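Local atomic coordinates of protease (Penicillium cyclopium, PDB entry 5Z6O), a protein that cleaves proteins as a subtilisin-like serine protease of the proteinase K type, with an Asp-His-Ser charge relay and bound calcium. Residues A[181-186]-A[202-207]. Numbering follows the deposited sequence.
With CA (calcium ion), chain B.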
loop_
_atom_site.group_PDB
_atom_site.type_symbol
_atom_site.label_atom_id
_atom_site.label_comp_id
_atom_site.label_asym_id
_atom_site.label_seq_id
_atom_site.Cartn_x
_atom_site.Cartn_y
_atom_site.Cartn_z
ATOM N N VAL A 181 9.233 6.961 6.375
ATOM C CA VAL A 181 8.127 6.261 5.719
ATOM C C VAL A 181 8.612 5.789 4.375
ATOM O O VAL A 181 9.681 6.197 3.918
ATOM C CB VAL A 181 6.879 7.155 5.563
ATOM C CG1 VAL A 181 6.337 7.568 6.921
ATOM C CG2 VAL A 181 7.186 8.370 4.710
ATOM N N CYS A 182 7.846 4.895 3.739
ATOM C CA CYS A 182 8.222 4.356 2.442
ATOM C C CYS A 182 7.278 5.035 1.452
ATOM O O CYS A 182 6.078 4.749 1.436
ATOM C CB CYS A 182 8.093 2.830 2.450
ATOM S SG CYS A 182 9.249 1.983 1.335
ATOM N N THR A 183 7.789 6.017 0.715
ATOM C CA THR A 183 6.953 6.884 -0.113
ATOM C C THR A 183 6.973 6.396 -1.560
ATOM O O THR A 183 8.058 6.252 -2.150
ATOM C CB THR A 183 7.487 8.314 -0.046
ATOM O OG1 THR A 183 7.429 8.771 1.311
ATOM C CG2 THR A 183 6.683 9.237 -0.917
ATOM N N ILE A 184 5.781 6.190 -2.147
ATOM C CA ILE A 184 5.651 5.360 -3.352
ATOM C C ILE A 184 5.079 6.203 -4.492
ATOM O O ILE A 184 3.997 6.782 -4.364
ATOM C CB ILE A 184 4.752 4.132 -3.105
ATOM C CG1 ILE A 184 5.121 3.400 -1.806
ATOM C CG2 ILE A 184 4.812 3.190 -4.296
ATOM C CD1 ILE A 184 6.627 3.051 -1.747
ATOM N N ALA A 185 5.787 6.239 -5.619
ATOM C CA ALA A 185 5.303 6.883 -6.832
ATOM C C ALA A 185 4.667 5.854 -7.759
ATOM O O ALA A 185 4.817 4.639 -7.575
ATOM C CB ALA A 185 6.452 7.622 -7.544
ATOM N N ALA A 186 3.915 6.349 -8.744
ATOM C CA ALA A 186 3.064 5.494 -9.572
ATOM C C ALA A 186 3.671 5.251 -10.953
ATOM O O ALA A 186 4.054 6.204 -11.640
ATOM C CB ALA A 186 1.685 6.119 -9.734
ATOM N N VAL A 202 12.361 12.415 -2.081
ATOM C CA VAL A 202 11.768 11.665 -0.972
ATOM C C VAL A 202 11.105 10.380 -1.441
ATOM O O VAL A 202 10.743 9.556 -0.604
ATOM C CB VAL A 202 10.706 12.443 -0.169
ATOM C CG1 VAL A 202 11.329 13.641 0.471
ATOM C CG2 VAL A 202 9.525 12.851 -1.030
ATOM N N VAL A 203 10.923 10.197 -2.751
ATOM C CA VAL A 203 10.315 8.967 -3.250
ATOM C C VAL A 203 11.295 7.811 -3.090
ATOM O O VAL A 203 12.444 7.877 -3.541
ATOM C CB VAL A 203 9.878 9.148 -4.711
ATOM C CG1 VAL A 203 9.486 7.796 -5.342
ATOM C CG2 VAL A 203 8.698 10.089 -4.772
ATOM N N ASP A 204 10.839 6.726 -2.466
ATOM C CA ASP A 204 11.702 5.574 -2.262
ATOM C C ASP A 204 11.689 4.641 -3.470
ATOM O O ASP A 204 12.728 4.047 -3.815
ATOM C CB ASP A 204 11.259 4.814 -1.000
ATOM C CG ASP A 204 11.511 5.630 0.265
ATOM O OD1 ASP A 204 12.701 5.788 0.606
ATOM O OD2 ASP A 204 10.563 6.193 0.848
ATOM N N LEU A 205 10.528 4.471 -4.110
ATOM C CA LEU A 205 10.453 3.639 -5.323
ATOM C C LEU A 205 9.095 3.836 -5.996
ATOM O O LEU A 205 8.197 4.489 -5.461
ATOM C CB LEU A 205 10.688 2.151 -5.027
ATOM C CG LEU A 205 9.620 1.448 -4.220
ATOM C CD1 LEU A 205 9.612 -0.061 -4.587
ATOM C CD2 LEU A 205 9.907 1.548 -2.712
ATOM N N TYR A 206 8.972 3.256 -7.184
ATOM C CA TYR A 206 7.746 3.193 -7.978
ATOM C C TYR A 206 7.047 1.866 -7.751
ATOM O O TYR A 206 7.691 0.842 -7.505
ATOM C CB TYR A 206 8.031 3.304 -9.501
ATOM C CG TYR A 206 8.268 4.734 -9.972
ATOM C CD1 TYR A 206 9.515 5.374 -9.773
ATOM C CD2 TYR A 206 7.233 5.453 -10.596
ATOM C CE1 TYR A 206 9.704 6.715 -10.190
ATOM C CE2 TYR A 206 7.414 6.776 -11.026
ATOM C CZ TYR A 206 8.638 7.388 -10.827
ATOM O OH TYR A 206 8.756 8.683 -11.278
ATOM N N ALA A 207 5.723 1.886 -7.922
ATOM C CA ALA A 207 4.947 0.659 -7.999
ATOM C C ALA A 207 3.803 0.918 -8.948
ATOM O O ALA A 207 3.461 2.084 -9.194
ATOM C CB ALA A 207 4.419 0.238 -6.616
HETATM CA CA CA B . 11.816 7.018 2.740
HETATM O O HOH W 1 10.305 8.710 2.355
HETATM O O HOH W 2 12.695 8.526 1.314
HETATM O O HOH W 3 12.519 5.219 4.102
HETATM O O HOH W 4 12.038 8.686 4.778
HETATM O O HOH W 5 14.200 7.383 2.811
#
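I184, A185 and A186 pair in parallel with L205, Y206 and A207 through backbone hydrogen bonds from A185 N to L205 O and from A207 N to A185 O, joining edge strand 205-208 to strand 182-187 in the parallel sheet of the subtilase fold. Ahead of this pairing D204 N donates to T183 O, while L205 N, buried here, finds no acceptor. The side chain of D204 supplies the acceptor for T183 N: OD2 takes this N-H on its anti lone pair at 2.8 Å, almost straight at 172°. Both carboxylate oxygens also bind the calcium ion, OD2 at 2.4 Å, and V181 O with five waters completes the site. Aspartate suits this place: chi1 of -68° sets CG anti to the carbonyl carbon, and the two-oxygen carboxylate chelates the ion while OD2 keeps a lone pair for T183 N-H. One calcium-bound water donates to both T183 OG1 and V202 O, and T183 OG1 also bonds to A176 O.

On the face shared by I184, L205 and A207, I184 and L205 lie side by side, CD1 of I184 3.7 Å from CD2 of L205, and I184 CG2 meets A207 CB; helices 227-245 and 249-259 pack against this apolar layer. On the other face small A185 lets the Y206 ring come close: A185 CB sits over one face, 3.8 Å from the ring centroid, in a CH-pi contact, and also touches V203 CG1. A186 O lies at the ring edge, 3.4 Å from Y206 CD2, and the phenol OH bonds to S193 OG. The shared OD2 suggests that the calcium site steadies the end where pairing begins, and the ion would be expected to favour ionised D204.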